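Local coordinates for protein rRNA N-glycosidase (Bougainvillea spectabilis, PDB 3CTK) that is a plant ribosome-inactivating protein, a single chain that pairs a mixed six-stranded sheet with a largely helical body, at residues Tyr1-Phe6 with Leu49-Thr54; Asp44-Leu49 with Pro91-Ser96; Arg83-Asp88 with Val106-Asp111; Gly112-Leu117 with Phe155-Ile160; Ala120-Arg125 with Asn148-Ala153. All coordinates share one frame; numbering follows the deposited sequence. Where two conformers were deposited one is given.

In the fold
Contacts 1 and 3 are the two parallel strand pairs at the outer edges of the mixed sheet, their centres about 19 Å apart and their nearest atoms about 9 Å. Contact 2 touches both: it shares Leu49 and strand 47-53 with contact 1, and its helix 92-97 rests on contact 3, where Ala94 O comes within 3.6 Å of Phe86 CE2. Contacts 4 and 5 join the same two helices, 114-121 and 149-168, with centres about 8 Å apart. Sheet and helices meet at Phe110 and Leu108 of contact 3, which pack on both helical contacts, and at Ile52 of contact 1, whose CD1 lies 3.5 Å from Val159 CG2 of contact 4.

Contact 1: residues Tyr1-Phe6 with Leu49-Thr54; sequences YNTVSF and LVDITT
Strands 3-6 and 49-53 run side by side in the same direction, their axes inclined by 22°. Five backbone hydrogen bonds make the parallel ladder: Leu49 N to Asn2 O, almost perfectly straight at 177°, then Val4 N to Leu49 O, Asp51 N to Val4 O, Phe6 N to Asp51 O and Thr53 N to Phe6 O. Asp51 carries the side-chain contact on the face it shares with Thr3, Ser5 and Leu49. Its CB lies 3.6 Å from Ser5 OG. CG, anti to the carbonyl carbon (chi1 -77°), leans back toward Thr3 and meets Thr3 CG2 at 3.6 Å, the two side chains crossing at about a right angle. Each carboxylate oxygen then accepts from a water: OD1 of Asp51 at 3.1 Å from water 1, which is also hydrogen-bonded to Thr3 OG1, and OD2 of Asp51 at 2.9 Å from water 2, which is hydrogen-bonded to Ser5 OG. A long, weak ion pair links OD2 to Lys61. On the face of Val4 and Val50, their CG2 methyls press together at 3.5 Å, and both residues touch Phe17 of helix 14-25, the helix of the beta-alpha-beta unit that the two strands close. The pairing is thus two-sided: an apolar face against that helix, and a hydrated one where two waters tie the carboxylate to neighbouring hydroxyls and probably help it stay charged.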
# COMPACT_ATOMS: atom_id res chain seq x y z
N TYR A 1 16.21 5.34 7.75
CA TYR A 1 15.21 4.43 7.11
C TYR A 1 15.68 4.02 5.72
O TYR A 1 16.30 4.81 5.01
CB TYR A 1 13.85 5.14 7.01
CG TYR A 1 13.31 5.60 8.35
CD1 TYR A 1 13.00 6.94 8.58
CD2 TYR A 1 13.12 4.69 9.40
CE1 TYR A 1 12.52 7.37 9.81
CE2 TYR A 1 12.64 5.11 10.64
CZ TYR A 1 12.34 6.46 10.84
OH TYR A 1 11.88 6.88 12.06
N ASN A 2 15.40 2.78 5.33
CA ASN A 2 15.81 2.30 4.02
C ASN A 2 14.85 2.80 2.95
O ASN A 2 13.70 3.13 3.24
CB ASN A 2 15.85 0.77 3.98
CG ASN A 2 16.82 0.18 4.98
OD1 ASN A 2 17.87 0.77 5.26
ND2 ASN A 2 16.49 -0.99 5.52
N THR A 3 15.33 2.85 1.71
CA THR A 3 14.54 3.31 0.58
C THR A 3 14.51 2.30 -0.56
O THR A 3 15.52 1.68 -0.88
CB THR A 3 15.11 4.64 0.01
OG1 THR A 3 15.08 5.66 1.01
CG2 THR A 3 14.30 5.09 -1.20
N VAL A 4 13.34 2.15 -1.17
CA VAL A 4 13.17 1.27 -2.32
C VAL A 4 12.67 2.24 -3.39
O VAL A 4 11.88 3.14 -3.09
CB VAL A 4 12.11 0.17 -2.07
CG1 VAL A 4 12.61 -0.78 -0.99
CG2 VAL A 4 10.79 0.80 -1.66
N SER A 5 13.13 2.08 -4.63
CA SER A 5 12.73 3.01 -5.68
C SER A 5 12.03 2.40 -6.88
O SER A 5 12.25 1.25 -7.23
CB SER A 5 13.95 3.79 -6.17
OG SER A 5 14.57 4.50 -5.10
N PHE A 6 11.17 3.21 -7.51
CA PHE A 6 10.43 2.79 -8.69
C PHE A 6 10.26 3.98 -9.64
O PHE A 6 9.67 5.00 -9.28
CB PHE A 6 9.06 2.24 -8.29
CG PHE A 6 8.25 1.71 -9.44
CD1 PHE A 6 8.82 0.85 -10.37
CD2 PHE A 6 6.91 2.06 -9.58
CE1 PHE A 6 8.07 0.34 -11.43
CE2 PHE A 6 6.14 1.55 -10.64
CZ PHE A 6 6.73 0.69 -11.56
N LEU A 49 10.95 3.96 3.07
CA LEU A 49 10.61 5.02 2.12
C LEU A 49 10.55 4.48 0.69
O LEU A 49 11.40 3.68 0.27
CB LEU A 49 11.64 6.14 2.22
CG LEU A 49 11.84 6.69 3.64
CD1 LEU A 49 12.98 7.70 3.68
CD2 LEU A 49 10.54 7.33 4.12
N VAL A 50 9.54 4.91 -0.05
CA VAL A 50 9.34 4.49 -1.43
C VAL A 50 9.44 5.70 -2.34
O VAL A 50 8.56 6.56 -2.36
CB VAL A 50 7.96 3.82 -1.60
CG1 VAL A 50 7.72 3.47 -3.07
CG2 VAL A 50 7.87 2.57 -0.74
N ASP A 51 10.54 5.78 -3.10
CA ASP A 51 10.77 6.89 -4.02
C ASP A 51 10.17 6.60 -5.39
O ASP A 51 10.64 5.72 -6.11
CB ASP A 51 12.28 7.14 -4.18
CG ASP A 51 12.88 7.86 -2.99
OD1 ASP A 51 12.22 7.94 -1.93
OD2 ASP A 51 14.02 8.35 -3.12
N ILE A 52 9.13 7.35 -5.74
CA ILE A 52 8.46 7.18 -7.03
C ILE A 52 8.78 8.38 -7.91
O ILE A 52 8.49 9.52 -7.54
CB ILE A 52 6.94 7.08 -6.86
CG1 ILE A 52 6.61 5.94 -5.90
CG2 ILE A 52 6.27 6.85 -8.22
CD1 ILE A 52 5.15 5.90 -5.48
N THR A 53 9.39 8.11 -9.06
CA THR A 53 9.77 9.17 -9.99
C THR A 53 8.99 9.07 -11.30
O THR A 53 8.88 7.99 -11.88
CB THR A 53 11.27 9.12 -10.31
OG1 THR A 53 12.02 9.17 -9.08
CG2 THR A 53 11.68 10.29 -11.19
N THR A 54 8.47 10.20 -11.77
CA THR A 54 7.69 10.24 -13.01
C THR A 54 8.60 10.41 -14.22
O THR A 54 9.78 10.72 -14.09
CB THR A 54 6.71 11.43 -13.00
OG1 THR A 54 7.46 12.66 -12.96
CG2 THR A 54 5.80 11.36 -11.78
O HOH W 1 14.26 8.32 0.33
O HOH W 2 14.92 7.17 -5.66

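Contact 2: residues Asp44-Leu49 with Pro91-Ser96; sequences DKRFVL and PTVATS
This is a small strand-to-helix packing contact: Arg46, just before strand 47-53, and Phe47, its first residue, lean on the first turn of helix 92-97. Phe47 points its ring tip at the helix, CZ lying 3.5 Å from Ala94 CA and 3.6 Å from Ala94 CB. Val93 CG1, in the crowded position between backbone N and carbonyl carbon (chi1 60°), projects toward both neighbours, reaching Phe47 CZ at 3.9 Å and Arg46 NH1 at 3.6 Å. With CG anti to the backbone N (chi1 -177°), Arg46 lays that atom 3.7 Å above the plane of the Phe47 ring, offset toward the rim; the bend at chi2 (61°) then turns the rest of the chain toward the helix start. There its NH2 meets Pro91 CG at 3.7 Å, the two side chains crossing at about a right angle. The charge itself is held elsewhere, by a salt bridge from Arg46 NE to Asp65. Pro91 is the N-cap, its O accepting from Ala94 N. Helix 92-97 links strands 81-88 and 105-108, so the contact sets the connecting helix of one beta-alpha-beta crossover against a more distant strand of the same mixed sheet.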
# COMPACT_ATOMS: atom_id res chain seq x y z
N ASP A 44 13.61 3.89 15.01
CA ASP A 44 14.59 4.09 13.94
C ASP A 44 14.46 3.11 12.78
O ASP A 44 15.17 3.24 11.78
CB ASP A 44 16.01 3.99 14.52
CG ASP A 44 16.33 2.59 15.01
OD1 ASP A 44 15.39 1.87 15.41
OD2 ASP A 44 17.53 2.22 15.02
N LYS A 45 13.57 2.14 12.90
CA LYS A 45 13.37 1.16 11.84
C LYS A 45 11.88 1.02 11.53
O LYS A 45 11.46 0.10 10.82
CB LYS A 45 13.93 -0.20 12.26
CG LYS A 45 15.44 -0.21 12.47
CD LYS A 45 15.96 -1.61 12.77
CE LYS A 45 15.40 -2.14 14.09
NZ LYS A 45 15.98 -3.47 14.44
N ARG A 46 11.10 1.95 12.06
CA ARG A 46 9.66 1.96 11.92
C ARG A 46 9.11 2.23 10.52
O ARG A 46 8.00 1.80 10.20
CB ARG A 46 9.07 2.98 12.91
CG ARG A 46 7.54 3.07 12.96
CD ARG A 46 6.88 1.75 13.37
NE ARG A 46 5.43 1.90 13.45
CZ ARG A 46 4.79 2.46 14.48
NH1 ARG A 46 5.47 2.91 15.52
NH2 ARG A 46 3.47 2.59 14.44
N PHE A 47 9.88 2.92 9.67
CA PHE A 47 9.39 3.22 8.33
C PHE A 47 10.32 2.84 7.18
O PHE A 47 11.53 2.71 7.35
CB PHE A 47 9.10 4.73 8.19
CG PHE A 47 8.16 5.27 9.22
CD1 PHE A 47 8.65 5.96 10.33
CD2 PHE A 47 6.79 5.07 9.10
CE1 PHE A 47 7.78 6.45 11.31
CE2 PHE A 47 5.92 5.55 10.07
CZ PHE A 47 6.41 6.24 11.18
N VAL A 48 9.72 2.63 6.01
CA VAL A 48 10.47 2.34 4.81
C VAL A 48 10.01 3.41 3.83
O VAL A 48 8.83 3.76 3.80
CB VAL A 48 10.16 0.93 4.23
CG1 VAL A 48 8.68 0.77 3.96
CG2 VAL A 48 10.95 0.72 2.94
N LEU A 49 10.95 3.96 3.07
CA LEU A 49 10.61 5.02 2.12
C LEU A 49 10.55 4.48 0.69
O LEU A 49 11.40 3.68 0.27
CB LEU A 49 11.64 6.14 2.22
CG LEU A 49 11.84 6.69 3.64
CD1 LEU A 49 12.98 7.70 3.68
CD2 LEU A 49 10.54 7.33 4.12
N PRO A 91 0.71 7.78 13.42
CA PRO A 91 1.47 7.67 14.67
C PRO A 91 2.27 8.94 14.95
O PRO A 91 2.78 9.58 14.03
CB PRO A 91 2.38 6.47 14.42
CG PRO A 91 1.56 5.62 13.50
CD PRO A 91 0.99 6.63 12.53
N THR A 92 2.40 9.29 16.23
CA THR A 92 3.16 10.48 16.59
C THR A 92 4.60 10.34 16.10
O THR A 92 5.22 11.33 15.69
CB THR A 92 3.17 10.70 18.12
OG1 THR A 92 1.83 10.86 18.58
CG2 THR A 92 3.98 11.93 18.48
N VAL A 93 5.12 9.12 16.10
CA VAL A 93 6.49 8.89 15.65
C VAL A 93 6.65 9.29 14.18
O VAL A 93 7.74 9.63 13.74
CB VAL A 93 6.91 7.41 15.84
CG1 VAL A 93 5.99 6.49 15.04
CG2 VAL A 93 8.35 7.22 15.41
N ALA A 94 5.56 9.23 13.42
CA ALA A 94 5.59 9.59 12.00
C ALA A 94 5.83 11.08 11.81
O ALA A 94 6.74 11.49 11.09
CB ALA A 94 4.29 9.18 11.32
N THR A 95 5.01 11.90 12.45
CA THR A 95 5.16 13.34 12.31
C THR A 95 6.39 13.86 13.05
O THR A 95 6.93 14.91 12.71
CB THR A 95 3.90 14.08 12.81
OG1 THR A 95 3.50 13.55 14.08
CG2 THR A 95 2.76 13.93 11.81
N SER A 96 6.86 13.11 14.04
CA SER A 96 8.03 13.53 14.80
C SER A 96 9.37 13.15 14.18
O SER A 96 10.32 13.92 14.25
CB SER A 96 7.99 12.96 16.23
OG SER A 96 6.90 13.48 16.96

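Contact 3: residues Arg83-Asp88 with Val106-Asp111; sequences RAVFLD and VTLTFD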
# COMPACT_ATOMS: atom_id res chain seq x y z
N ARG A 83 8.61 19.54 1.07
CA ARG A 83 7.35 19.73 1.76
C ARG A 83 6.88 18.37 2.25
O ARG A 83 6.82 17.42 1.47
CB ARG A 83 6.28 20.33 0.84
CG ARG A 83 4.88 20.34 1.47
CD ARG A 83 3.87 21.11 0.63
NE ARG A 83 3.76 20.58 -0.73
CZ ARG A 83 3.03 21.14 -1.69
NH1 ARG A 83 2.34 22.25 -1.44
NH2 ARG A 83 2.99 20.59 -2.89
N ALA A 84 6.56 18.28 3.54
CA ALA A 84 6.09 17.03 4.13
C ALA A 84 4.58 17.10 4.24
O ALA A 84 4.03 18.07 4.77
CB ALA A 84 6.71 16.83 5.51
N VAL A 85 3.91 16.07 3.74
CA VAL A 85 2.46 16.02 3.79
C VAL A 85 2.05 14.76 4.53
O VAL A 85 2.42 13.64 4.13
CB VAL A 85 1.87 15.99 2.36
CG1 VAL A 85 0.34 15.96 2.41
CG2 VAL A 85 2.36 17.22 1.59
N PHE A 86 1.31 14.93 5.62
CA PHE A 86 0.88 13.78 6.42
C PHE A 86 -0.62 13.61 6.47
O PHE A 86 -1.38 14.58 6.47
CB PHE A 86 1.37 13.92 7.86
CG PHE A 86 2.86 13.90 8.02
CD1 PHE A 86 3.57 15.09 8.22
CD2 PHE A 86 3.56 12.70 8.00
CE1 PHE A 86 4.95 15.07 8.41
CE2 PHE A 86 4.94 12.67 8.19
CZ PHE A 86 5.64 13.86 8.39
N LEU A 87 -1.05 12.35 6.52
CA LEU A 87 -2.47 12.05 6.64
C LEU A 87 -2.79 12.33 8.11
O LEU A 87 -1.89 12.35 8.94
CB LEU A 87 -2.72 10.57 6.32
CG LEU A 87 -2.68 10.20 4.84
CD1 LEU A 87 -2.44 8.70 4.68
CD2 LEU A 87 -3.99 10.62 4.19
N ASP A 88 -4.06 12.54 8.42
CA ASP A 88 -4.44 12.80 9.80
C ASP A 88 -4.45 11.47 10.55
O ASP A 88 -4.56 10.40 9.95
CB ASP A 88 -5.83 13.46 9.85
CG ASP A 88 -6.22 13.93 11.25
OD1 ASP A 88 -5.32 14.34 12.03
OD2 ASP A 88 -7.42 13.90 11.57
N VAL A 106 2.55 19.66 6.36
CA VAL A 106 1.11 19.76 6.24
C VAL A 106 0.39 18.56 6.86
O VAL A 106 0.74 17.42 6.59
CB VAL A 106 0.70 19.85 4.75
CG1 VAL A 106 -0.82 19.83 4.60
CG2 VAL A 106 1.28 21.13 4.14
N THR A 107 -0.59 18.85 7.71
CA THR A 107 -1.39 17.79 8.31
C THR A 107 -2.73 17.90 7.61
O THR A 107 -3.44 18.90 7.78
CB THR A 107 -1.57 17.97 9.83
OG1 THR A 107 -1.83 19.35 10.14
CG2 THR A 107 -0.32 17.52 10.57
N LEU A 108 -3.06 16.90 6.81
CA LEU A 108 -4.32 16.87 6.07
C LEU A 108 -5.50 16.72 7.02
O LEU A 108 -5.33 16.29 8.17
CB LEU A 108 -4.29 15.72 5.05
CG LEU A 108 -3.18 15.84 3.99
CD1 LEU A 108 -3.05 14.53 3.21
CD2 LEU A 108 -3.50 17.01 3.06
N THR A 109 -6.69 17.07 6.55
CA THR A 109 -7.88 16.98 7.39
C THR A 109 -8.51 15.60 7.40
O THR A 109 -9.41 15.33 8.19
CB THR A 109 -8.94 18.01 6.95
OG1 THR A 109 -9.31 17.78 5.58
CG2 THR A 109 -8.40 19.43 7.10
N PHE A 110 -8.04 14.71 6.53
CA PHE A 110 -8.56 13.35 6.46
C PHE A 110 -7.48 12.31 6.77
O PHE A 110 -6.29 12.56 6.60
CB PHE A 110 -9.17 13.08 5.07
CG PHE A 110 -8.25 13.38 3.91
CD1 PHE A 110 -7.31 12.46 3.48
CD2 PHE A 110 -8.35 14.60 3.23
CE1 PHE A 110 -6.47 12.73 2.39
CE2 PHE A 110 -7.52 14.88 2.14
CZ PHE A 110 -6.58 13.95 1.72
N ASP A 111 -7.91 11.14 7.26
CA ASP A 111 -6.96 10.08 7.58
C ASP A 111 -6.82 9.12 6.40
O ASP A 111 -7.44 9.32 5.35
CB ASP A 111 -7.39 9.34 8.86
CG ASP A 111 -8.67 8.53 8.69
OD1 ASP A 111 -9.34 8.28 9.71
OD2 ASP A 111 -8.99 8.13 7.55
O HOH W 3 -9.61 13.46 10.27
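Leu108 is the main bump of this parallel strand pair, and the hollow that takes it lies between Val85 and Leu87, with Phe86 O as its floor. Its CG rests 3.3 Å from Phe86 O, and its CD1 meets Val85 CG1 at 3.8 Å, the two side chains crossing obliquely. Leu87 fills the next gap: its CD2 lies 4.1 Å from Leu108 CD1 and 3.7 Å from Phe110 CE1. Phe110 starts out away from the strand, but CG takes the crowded position between backbone N and carbonyl carbon (chi1 53°), which swings the ring back to meet Leu87 obliquely. Helix 149-168 closes over this row, with Ile152 and Phe156 touching Leu108 and Ala153 touching Phe110. The backbone ladder is short and tight: Val106 N to Ala84 O and Phe86 N to Val106 O are both 2.7 Å, and Leu108 N to Phe86 O continues it, all three bonds running nearly along the C=O axis. At Thr109 and Phe110 the chain turns a corner, and Asp88 N then reaches Phe110 O from 40° above the carbonyl plane. Water 3 bridges the two segments at the corner, donating to Asp88 OD2 at 2.6 Å and to Thr109 O. Together the strands close the beta-alpha-beta unit 81-88, 92-97, 105-108, in which strand 105-108 forms an outer edge of the mixed sheet.

Contact 4: residues Gly112-Leu117 with Phe155-Ile160; sequences GSYQKL and FFLIVI
Leu117 fits tightly against helix 149-168 through CB and both methyls. CB meets Leu157 CD2 at 3.6 Å as the two leucines slide past each other in opposite directions. From CG, anti to the carbonyl carbon (chi1 -73°), one branch goes tip to tip with Ile160, CD1 of Leu117 to CD1 of Ile160 at 3.7 Å, and the other crosses Phe156 at about a right angle, Leu117 CD2 lying 3.9 Å from Phe156 CB. Leu157 CD2 is shared: besides Leu117 it touches the ring edge of Tyr114, near the ring plane, 3.8 Å from Tyr114 CD1. The contact is helix-on-helix packing in the buried middle of the chain, where the first turn of helix 114-121 lies on the long helix that runs through the core of ribosome-inactivating proteins. Tyr114 reaches farther along it, its OH 3.4 Å from Ile160 CG2. That hydroxyl is also hydrogen-bonded to Glu165, and the ring makes a cation-pi contact with Arg125. Packing loosens toward the helix start, where Gly112 O approaches Ile160 CD1 no closer than 4.4 Å. Ser113 faces away there as N-cap, its OG accepting a weak bond from Lys116 N and hydrogen-bonded to Asp111 OD2. Lys116 and Gln115 stand on the exposed side of the turn, away from helix 149-168.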
# COMPACT_ATOMS: atom_id res chain seq x y z
N GLY A 112 -6.01 8.08 6.58
CA GLY A 112 -5.78 7.14 5.50
C GLY A 112 -6.74 5.98 5.29
O GLY A 112 -6.46 5.11 4.47
N SER A 113 -7.86 5.95 6.01
CA SER A 113 -8.81 4.87 5.82
C SER A 113 -9.45 5.05 4.45
O SER A 113 -9.57 6.17 3.95
CB SER A 113 -9.89 4.91 6.91
OG SER A 113 -10.63 6.12 6.88
N TYR A 114 -9.87 3.96 3.82
CA TYR A 114 -10.48 4.10 2.50
C TYR A 114 -11.75 4.94 2.52
O TYR A 114 -12.04 5.66 1.57
CB TYR A 114 -10.78 2.73 1.89
CG TYR A 114 -9.56 2.04 1.32
CD1 TYR A 114 -8.73 2.71 0.41
CD2 TYR A 114 -9.24 0.73 1.67
CE1 TYR A 114 -7.61 2.08 -0.14
CE2 TYR A 114 -8.12 0.10 1.12
CZ TYR A 114 -7.32 0.77 0.22
OH TYR A 114 -6.21 0.15 -0.31
N GLN A 115 -12.51 4.87 3.61
CA GLN A 115 -13.75 5.64 3.68
C GLN A 115 -13.50 7.14 3.66
O GLN A 115 -14.18 7.87 2.95
CB GLN A 115 -14.54 5.27 4.94
CG GLN A 115 -15.92 5.92 5.01
CD GLN A 115 -16.75 5.68 3.76
OE1 GLN A 115 -16.67 6.44 2.78
NE2 GLN A 115 -17.55 4.62 3.77
N LYS A 116 -12.51 7.59 4.43
CA LYS A 116 -12.21 9.01 4.48
C LYS A 116 -11.55 9.47 3.18
O LYS A 116 -11.79 10.59 2.72
CB LYS A 116 -11.30 9.32 5.67
CG LYS A 116 -11.92 8.98 7.02
CD LYS A 116 -13.22 9.74 7.25
CE LYS A 116 -13.84 9.37 8.58
NZ LYS A 116 -15.13 10.07 8.81
N LEU A 117 -10.72 8.62 2.59
CA LEU A 117 -10.05 8.96 1.34
C LEU A 117 -11.03 9.10 0.18
O LEU A 117 -10.93 10.04 -0.61
CB LEU A 117 -8.99 7.92 0.99
CG LEU A 117 -7.70 7.91 1.81
CD1 LEU A 117 -6.84 6.73 1.41
CD2 LEU A 117 -6.94 9.22 1.59
N PHE A 155 -4.40 10.70 -5.21
CA PHE A 155 -3.04 10.18 -5.26
C PHE A 155 -2.88 9.04 -4.24
O PHE A 155 -2.37 7.97 -4.57
CB PHE A 155 -2.02 11.28 -4.95
CG PHE A 155 -0.66 10.77 -4.60
CD1 PHE A 155 0.13 10.14 -5.56
CD2 PHE A 155 -0.18 10.88 -3.30
CE1 PHE A 155 1.38 9.62 -5.22
CE2 PHE A 155 1.08 10.37 -2.95
CZ PHE A 155 1.86 9.74 -3.91
N PHE A 156 -3.33 9.28 -3.01
CA PHE A 156 -3.22 8.25 -1.98
C PHE A 156 -3.96 6.98 -2.37
O PHE A 156 -3.43 5.88 -2.21
CB PHE A 156 -3.74 8.77 -0.63
CG PHE A 156 -2.73 9.58 0.14
CD1 PHE A 156 -2.99 10.91 0.47
CD2 PHE A 156 -1.52 9.01 0.54
CE1 PHE A 156 -2.06 11.66 1.19
CE2 PHE A 156 -0.59 9.75 1.26
CZ PHE A 156 -0.85 11.08 1.59
N LEU A 157 -5.17 7.12 -2.89
CA LEU A 157 -5.94 5.94 -3.29
C LEU A 157 -5.20 5.11 -4.32
O LEU A 157 -5.17 3.88 -4.24
CB LEU A 157 -7.31 6.36 -3.85
CG LEU A 157 -8.30 6.88 -2.80
CD1 LEU A 157 -9.53 7.47 -3.47
CD2 LEU A 157 -8.69 5.72 -1.89
N ILE A 158 -4.58 5.78 -5.29
CA ILE A 158 -3.85 5.07 -6.33
C ILE A 158 -2.56 4.43 -5.81
O ILE A 158 -2.32 3.24 -6.01
CB ILE A 158 -3.52 6.01 -7.52
CG1 ILE A 158 -4.83 6.51 -8.13
CG2 ILE A 158 -2.68 5.27 -8.56
CD1 ILE A 158 -4.66 7.58 -9.21
N VAL A 159 -1.74 5.21 -5.11
CA VAL A 159 -0.47 4.68 -4.61
C VAL A 159 -0.62 3.60 -3.54
O VAL A 159 0.15 2.65 -3.50
CB VAL A 159 0.45 5.82 -4.10
CG1 VAL A 159 0.06 6.22 -2.68
CG2 VAL A 159 1.91 5.38 -4.16
N ILE A 160 -1.62 3.74 -2.67
CA ILE A 160 -1.83 2.74 -1.62
C ILE A 160 -2.15 1.38 -2.23
O ILE A 160 -1.63 0.35 -1.78
CB ILE A 160 -2.98 3.16 -0.66
CG1 ILE A 160 -2.51 4.32 0.22
CG2 ILE A 160 -3.40 1.97 0.18
CD1 ILE A 160 -3.61 4.94 1.08

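Contact 5: residues Ala120-Arg125 with Asn148-Ala153; sequences AAKVDR and NGQEIA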
# COMPACT_ATOMS: atom_id res chain seq x y z
N ALA A 120 -13.02 12.28 0.39
CA ALA A 120 -12.26 13.47 0.04
C ALA A 120 -12.00 13.53 -1.46
O ALA A 120 -12.04 14.60 -2.08
CB ALA A 120 -10.94 13.50 0.81
N ALA A 121 -11.75 12.37 -2.06
CA ALA A 121 -11.47 12.28 -3.49
C ALA A 121 -12.75 12.43 -4.31
O ALA A 121 -12.71 12.86 -5.47
CB ALA A 121 -10.81 10.94 -3.82
N LYS A 122 -13.87 12.07 -3.69
CA LYS A 122 -15.20 12.14 -4.31
C LYS A 122 -15.39 11.08 -5.38
O LYS A 122 -16.24 11.21 -6.26
CB LYS A 122 -15.46 13.54 -4.87
CG LYS A 122 -15.37 14.63 -3.80
CD LYS A 122 -16.07 15.91 -4.23
CE LYS A 122 -16.05 16.94 -3.12
NZ LYS A 122 -16.90 18.12 -3.45
N VAL A 123 -14.60 10.02 -5.29
CA VAL A 123 -14.67 8.91 -6.23
C VAL A 123 -14.33 7.63 -5.47
O VAL A 123 -13.37 7.58 -4.71
CB VAL A 123 -13.68 9.09 -7.41
CG1 VAL A 123 -12.25 9.13 -6.90
CG2 VAL A 123 -13.85 7.95 -8.42
N ASP A 124 -15.12 6.58 -5.69
CA ASP A 124 -14.89 5.32 -5.00
C ASP A 124 -13.82 4.47 -5.69
O ASP A 124 -13.57 4.62 -6.89
CB ASP A 124 -16.20 4.54 -4.89
CG ASP A 124 -16.49 4.10 -3.47
OD1 ASP A 124 -15.68 3.33 -2.91
OD2 ASP A 124 -17.52 4.54 -2.92
N ARG A 125 -13.21 3.56 -4.93
CA ARG A 125 -12.16 2.69 -5.45
C ARG A 125 -12.54 1.96 -6.74
O ARG A 125 -11.73 1.85 -7.66
CB ARG A 125 -11.75 1.65 -4.40
CG ARG A 125 -10.87 2.17 -3.28
CD ARG A 125 -10.58 1.06 -2.28
NE ARG A 125 -11.73 0.79 -1.42
CZ ARG A 125 -11.87 -0.29 -0.66
NH1 ARG A 125 -10.92 -1.23 -0.65
NH2 ARG A 125 -12.94 -0.43 0.10
N ASN A 148 -4.41 20.69 -2.36
CA ASN A 148 -5.79 20.47 -2.74
C ASN A 148 -6.18 19.09 -2.22
O ASN A 148 -5.77 18.07 -2.77
CB ASN A 148 -5.94 20.52 -4.27
CG ASN A 148 -7.37 20.33 -4.72
OD1 ASN A 148 -8.00 19.31 -4.41
ND2 ASN A 148 -7.91 21.30 -5.44
N GLY A 149 -6.98 19.08 -1.16
CA GLY A 149 -7.40 17.83 -0.55
C GLY A 149 -7.93 16.76 -1.48
O GLY A 149 -7.58 15.59 -1.35
N GLN A 150 -8.78 17.15 -2.43
CA GLN A 150 -9.36 16.19 -3.36
C GLN A 150 -8.32 15.50 -4.25
O GLN A 150 -8.35 14.28 -4.41
CB GLN A 150 -10.42 16.87 -4.23
CG GLN A 150 -10.98 15.99 -5.33
CD GLN A 150 -12.15 16.63 -6.06
OE1 GLN A 150 -12.18 17.85 -6.24
NE2 GLN A 150 -13.10 15.82 -6.49
N GLU A 151 -7.41 16.28 -4.82
CA GLU A 151 -6.38 15.71 -5.68
C GLU A 151 -5.41 14.83 -4.91
O GLU A 151 -4.97 13.79 -5.42
CB GLU A 151 -5.62 16.82 -6.40
CG GLU A 151 -6.47 17.57 -7.42
CD GLU A 151 -7.04 16.64 -8.47
OE1 GLU A 151 -6.25 16.01 -9.20
OE2 GLU A 151 -8.29 16.54 -8.57
N ILE A 152 -5.07 15.24 -3.70
CA ILE A 152 -4.15 14.47 -2.87
C ILE A 152 -4.79 13.15 -2.45
O ILE A 152 -4.11 12.12 -2.37
CB ILE A 152 -3.71 15.28 -1.64
CG1 ILE A 152 -2.86 16.47 -2.10
CG2 ILE A 152 -2.91 14.41 -0.68
CD1 ILE A 152 -2.54 17.49 -1.00
N ALA A 153 -6.09 13.17 -2.17
CA ALA A 153 -6.77 11.94 -1.78
C ALA A 153 -6.73 10.94 -2.94
O ALA A 153 -6.58 9.74 -2.73
CB ALA A 153 -8.23 12.23 -1.38
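Ala121 O, at the end of helix 114-121, is gripped across the contact by one hydrogen bond, from Gln150 NE2 at 3.2 Å. The bond is nearly straight (N-H...O 166°), but the donor stands 51° above the carbonyl plane; the oxygen in turn lies almost in the amide plane of Gln150. An extended glutamine chain, with CG anti to the backbone N, carries the amide to this point. Lys122, whose positive phi (71°) takes the chain out of the helix, crosses it at about a right angle, its CB, CG and CD each 3.7 Å from Gln150 NE2. One residue before Ala121, Ala120 O receives a CA-H...O contact from Gln150 CA at 3.4 Å. Beside these polar atoms three methyls mesh: Ala153 CB lies 3.7 Å from Ala120 CB and 3.8 Å from Ala121 CB, and such small side chains let the backbones come close, Ala121 CA to Gln150 CA being 4.4 Å. Phe110 also packs on Ala120. At the start of the second helix Asn148 is the N-cap, its OD1 accepting from Glu151 N at 3.1 Å. Carbonyls at the end of one helix thus face the first turn of another, where the helix dipoles would probably favour each other: helix-helix packing in which the C-terminal end of helix 114-121 meets the N-capped start of helix 149-168, the long central helix of the ribosome-inactivating protein fold.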